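Local structure of Rv3651-like N-terminal domain-containing protein (Mycobacterium tuberculosis, 4Q6U) at the interface of chains A and B. The protein is a triple sensor-domain protein that probably perceives a signal through its three domains. Numbering follows the deposited sequence. Chains: chain A/B, Uncharacterized protein.

Contact 1: the interface of chains A and B. Residues chain A 153-154, 156-159, 161, 245, 321; chain B 226, 228-229, 231-232.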
# COMPACT_ATOMS: atom_id res chain seq x y z
N LEU A 153 0.81 8.76 3.41
CA LEU A 153 0.89 7.62 4.31
C LEU A 153 2.26 6.94 4.24
O LEU A 153 2.92 6.97 3.20
CB LEU A 153 -0.20 6.59 3.98
CG LEU A 153 -1.64 7.10 4.01
CD1 LEU A 153 -2.62 5.98 3.68
CD2 LEU A 153 -1.94 7.68 5.35
N ASN A 154 2.68 6.31 5.33
CA ASN A 154 4.01 5.72 5.39
C ASN A 154 4.07 4.35 6.08
O ASN A 154 3.15 3.99 6.81
CB ASN A 154 4.96 6.71 6.11
CG ASN A 154 5.60 7.68 5.15
OD1 ASN A 154 6.42 7.30 4.32
ND2 ASN A 154 5.22 8.95 5.25
N ASN A 156 4.44 1.31 8.54
CA ASN A 156 4.23 1.15 9.97
C ASN A 156 3.61 2.36 10.65
O ASN A 156 3.64 2.47 11.87
CB ASN A 156 5.54 0.78 10.66
CG ASN A 156 6.07 -0.55 10.18
OD1 ASN A 156 7.18 -0.64 9.67
ND2 ASN A 156 5.26 -1.59 10.31
N GLU A 157 3.01 3.25 9.87
CA GLU A 157 2.29 4.38 10.47
C GLU A 157 1.09 3.85 11.29
O GLU A 157 0.68 4.46 12.27
CB GLU A 157 1.83 5.36 9.38
CG GLU A 157 1.11 6.59 9.91
CD GLU A 157 1.11 7.76 8.93
OE1 GLU A 157 0.80 8.90 9.34
OE2 GLU A 157 1.42 7.55 7.74
N THR A 158 0.55 2.71 10.87
CA THR A 158 -0.50 2.03 11.63
C THR A 158 -0.06 1.78 13.08
O THR A 158 -0.83 2.02 14.01
CB THR A 158 -0.89 0.70 10.96
OG1 THR A 158 -1.43 0.97 9.66
CG2 THR A 158 -1.95 -0.01 11.78
N GLN A 159 1.18 1.34 13.25
CA GLN A 159 1.75 1.06 14.58
C GLN A 159 1.99 2.32 15.39
O GLN A 159 1.85 2.32 16.61
CB GLN A 159 3.08 0.29 14.46
CG GLN A 159 2.92 -1.20 14.11
CD GLN A 159 2.16 -1.43 12.82
OE1 GLN A 159 2.57 -0.96 11.75
NE2 GLN A 159 1.02 -2.13 12.91
N LEU A 161 0.11 4.99 15.05
CA LEU A 161 -1.24 5.38 15.48
C LEU A 161 -1.74 4.49 16.62
O LEU A 161 -2.39 4.96 17.56
CB LEU A 161 -2.22 5.36 14.30
CG LEU A 161 -1.87 6.44 13.27
CD1 LEU A 161 -2.56 6.15 11.96
CD2 LEU A 161 -2.28 7.81 13.80
N LEU A 245 -7.93 11.29 11.57
CA LEU A 245 -8.05 10.20 12.53
C LEU A 245 -7.98 10.79 13.92
O LEU A 245 -7.13 11.65 14.18
CB LEU A 245 -6.95 9.16 12.35
CG LEU A 245 -6.93 8.48 10.96
CD1 LEU A 245 -5.72 7.56 10.81
CD2 LEU A 245 -8.23 7.71 10.75
N LEU A 321 -7.16 -0.57 13.71
CA LEU A 321 -5.74 -0.42 13.36
C LEU A 321 -4.98 -1.72 13.56
O LEU A 321 -4.16 -2.10 12.74
CB LEU A 321 -5.09 0.69 14.21
CG LEU A 321 -5.66 2.10 14.11
CD1 LEU A 321 -5.13 2.99 15.25
CD2 LEU A 321 -5.34 2.71 12.74
N ASP B 226 0.91 -4.37 5.83
CA ASP B 226 0.90 -3.00 6.33
C ASP B 226 0.15 -2.08 5.35
O ASP B 226 0.69 -1.69 4.31
CB ASP B 226 2.35 -2.52 6.54
CG ASP B 226 2.43 -1.11 7.11
OD1 ASP B 226 1.69 -0.78 8.06
OD2 ASP B 226 3.25 -0.33 6.59
N LEU B 228 -2.61 0.94 6.00
CA LEU B 228 -3.48 1.83 6.77
C LEU B 228 -4.68 2.27 5.92
O LEU B 228 -5.81 2.31 6.41
CB LEU B 228 -2.66 3.04 7.26
CG LEU B 228 -3.33 4.20 8.02
CD1 LEU B 228 -4.05 3.71 9.26
CD2 LEU B 228 -2.24 5.19 8.40
N ALA B 229 -4.44 2.59 4.66
CA ALA B 229 -5.53 3.05 3.79
C ALA B 229 -6.62 1.99 3.67
O ALA B 229 -7.82 2.29 3.69
CB ALA B 229 -5.00 3.44 2.42
N ARG B 231 -7.34 -0.28 5.87
CA ARG B 231 -8.06 -0.38 7.13
C ARG B 231 -9.09 0.76 7.26
O ARG B 231 -10.20 0.56 7.74
CB ARG B 231 -7.08 -0.38 8.30
CG ARG B 231 -6.25 -1.66 8.38
CD ARG B 231 -5.15 -1.57 9.43
NE ARG B 231 -4.47 -2.85 9.62
CZ ARG B 231 -4.94 -3.84 10.38
NH1 ARG B 231 -6.09 -3.70 11.03
NH2 ARG B 231 -4.27 -4.98 10.48
N ILE B 232 -8.72 1.94 6.79
CA ILE B 232 -9.63 3.08 6.75
C ILE B 232 -10.79 2.78 5.77
O ILE B 232 -11.96 2.99 6.10
CB ILE B 232 -8.86 4.36 6.35
CG1 ILE B 232 -7.82 4.72 7.45
CG2 ILE B 232 -9.81 5.53 6.16
CD1 ILE B 232 -6.90 5.84 7.07
O HOH W 1 0.71 1.52 8.27

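Contact 2: the interface of chains A and B. Residues chain A 257, 317-319, 329; chain B 231-232, 235-236.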
# COMPACT_ATOMS: atom_id res chain seq x y z
N LEU A 257 -6.00 13.49 7.05
CA LEU A 257 -6.01 12.73 5.81
C LEU A 257 -6.19 13.66 4.62
O LEU A 257 -5.86 13.32 3.48
CB LEU A 257 -7.12 11.67 5.84
CG LEU A 257 -6.98 10.64 6.96
CD1 LEU A 257 -8.12 9.66 6.90
CD2 LEU A 257 -5.63 9.89 6.85
N ASN A 317 -16.57 7.23 11.83
CA ASN A 317 -16.51 5.79 11.56
C ASN A 317 -15.41 5.17 12.41
O ASN A 317 -14.38 5.79 12.66
CB ASN A 317 -16.22 5.52 10.08
CG ASN A 317 -17.43 5.75 9.20
OD1 ASN A 317 -18.23 4.85 8.97
ND2 ASN A 317 -17.57 6.97 8.71
N ARG A 318 -15.63 3.93 12.84
CA ARG A 318 -14.61 3.25 13.60
C ARG A 318 -13.63 2.54 12.67
O ARG A 318 -14.04 1.83 11.76
CB ARG A 318 -15.24 2.25 14.56
CG ARG A 318 -14.32 1.84 15.70
CD ARG A 318 -15.05 1.00 16.72
NE ARG A 318 -15.15 -0.39 16.30
CZ ARG A 318 -15.87 -1.31 16.93
NH1 ARG A 318 -16.55 -0.97 18.02
NH2 ARG A 318 -15.90 -2.55 16.48
N ILE A 319 -12.33 2.75 12.91
CA ILE A 319 -11.25 2.13 12.15
C ILE A 319 -10.50 1.14 13.04
O ILE A 319 -10.11 1.48 14.16
CB ILE A 319 -10.25 3.17 11.62
CG1 ILE A 319 -10.97 4.30 10.89
CG2 ILE A 319 -9.20 2.52 10.72
CD1 ILE A 319 -11.85 3.85 9.75
N LEU A 329 -12.30 7.62 12.47
CA LEU A 329 -12.17 8.47 11.30
C LEU A 329 -13.24 9.55 11.37
O LEU A 329 -14.43 9.23 11.36
CB LEU A 329 -12.34 7.65 10.02
CG LEU A 329 -12.49 8.49 8.75
CD1 LEU A 329 -11.17 9.14 8.40
CD2 LEU A 329 -13.04 7.66 7.59
N ARG B 231 -7.34 -0.28 5.87
CA ARG B 231 -8.06 -0.38 7.13
C ARG B 231 -9.09 0.76 7.26
O ARG B 231 -10.20 0.56 7.74
CB ARG B 231 -7.08 -0.38 8.30
CG ARG B 231 -6.25 -1.66 8.38
CD ARG B 231 -5.15 -1.57 9.43
NE ARG B 231 -4.47 -2.85 9.62
CZ ARG B 231 -4.94 -3.84 10.38
NH1 ARG B 231 -6.09 -3.70 11.03
NH2 ARG B 231 -4.27 -4.98 10.48
N ILE B 232 -8.72 1.94 6.79
CA ILE B 232 -9.63 3.08 6.75
C ILE B 232 -10.79 2.78 5.77
O ILE B 232 -11.96 2.99 6.10
CB ILE B 232 -8.86 4.36 6.35
CG1 ILE B 232 -7.82 4.72 7.45
CG2 ILE B 232 -9.81 5.53 6.16
CD1 ILE B 232 -6.90 5.84 7.07
N GLY B 235 -13.22 0.49 7.22
CA GLY B 235 -13.98 1.16 8.25
C GLY B 235 -15.12 2.00 7.70
O GLY B 235 -16.06 2.30 8.42
N LEU B 236 -15.02 2.40 6.43
CA LEU B 236 -16.06 3.21 5.79
C LEU B 236 -17.24 2.36 5.28
O LEU B 236 -18.24 2.91 4.78
CB LEU B 236 -15.47 4.01 4.63
CG LEU B 236 -14.64 5.24 5.01
CD1 LEU B 236 -13.85 5.74 3.81
CD2 LEU B 236 -15.57 6.34 5.55
O HOH W 2 -16.29 0.68 11.25

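Contact 1: the interface of chains A and B
In this Rv3651-like protein, the helix 228-235 of chain B packs by its first turn against the start of helix 157-165 and nearby loops of chain A. The tight part centres on B:Leu228. Its CG stands anti to the backbone N (chi1 176°), and the two methyls fork into an apolar pocket. CD2 of B:Leu228 lies 3.7 Å from CD1 of A:Leu161, whose side chain crosses that of B:Leu228 at about a right angle, and also meets the aliphatic CG of A:Glu157 and CD2 of A:Leu153. The A:Leu321 side chain lies beside it, pointing the same way, with CD2 3.8 Å from CD1 of B:Leu228. A:Thr158 slides past in the opposite direction, its hydroxyl OG1 3.4 Å from CB of B:Leu228. At the border, CD1 of A:Leu153 touches CB of B:Ala229 at 3.7 Å.

The looser side is polar, wetter and poorly ordered at B:Asp226. There the backbone N of A:Asn156 donates to carboxylate OD2 of B:Asp226 at 2.8 Å, nearly straight (170° at H) but from above the carboxylate plane. The other oxygen, OD1, reaches A:Thr158 N and OG1 through water 1. Within chain A, ND2 of A:Asn156 donates to OE1 of A:Gln159 at 3.1 Å, tying the turn to the helix. OE2 of A:Glu157 accepts from A:Asn154 N. B:Arg231, extended from CG to NE and turned at its end (chi4 -82°), lays its guanidinium over the carbonyl O of A:Leu321.

Contact 2: the interface of chains A and B
A:Leu329 has CG anti to its backbone N (chi1 168°), which projects the CD2 methyl toward chain B. B:Leu236 instead has CG anti to its carbonyl carbon (chi1 -76°), and the two leucines cross at about a right angle. CD2 of A:Leu329 meets CD2 of B:Leu236 at 3.5 Å. In A:Ile319, a bent chain (chi2 -57°) turns CD1 onto the backbone of helix 228-235. This methyl, CD1 of A:Ile319, lies 3.7 Å from CA of B:Gly235 and 3.8 Å from CA of B:Ile232, while the CG2 branch faces the carbonyl O of B:Arg231. The isoleucine thus rests on the helix backbone, and B:Gly235, lacking a side chain, leaves its CA open to the methyl.

B:Ile232 sends its branches to different chain A residues. Its extended CG1 arm carries CD1 of B:Ile232 tip to tip with CD1 of A:Leu257 at 4.0 Å, and CG2 of B:Ile232 points toward CD2 of A:Leu329 at 4.1 Å.

The rim is more polar. A:Asn317 crosses B:Leu236 at about a right angle, the amide ND2 of A:Asn317 lying 3.8 Å from CD2 of B:Leu236. Nearby, water 2 joins the carbonyl O of A:Arg318, at 2.6 Å, to the carbonyl O of B:Gly235 by a longer link; A:Arg318 is poorly ordered, so this bridge is tentative.

Apolar packing therefore seats the C-terminal end of helix 228-235 against strands 309-320 and 325-333, joining the two copies in what may be a dimer of this sensor protein.

The C-alpha centres of contact 1 and contact 2 lie about 10 Å apart, and both use helix 228-235 of chain B, sharing B:Arg231 and B:Ile232. Contact 1 takes the beginning of the helix and contact 2 its end, so chain A holds the element along its length. On the chain A side, contact 1 draws on helix 157-165 with A:Leu245 and A:Leu321, and contact 2 on strands 309-320 and 325-333, so the C-terminal family region serves both and the middle one joins at contact 1. Twofold symmetry repeats both contacts with the chains exchanged, compatible with a dimer, though the crystal alone does not establish one.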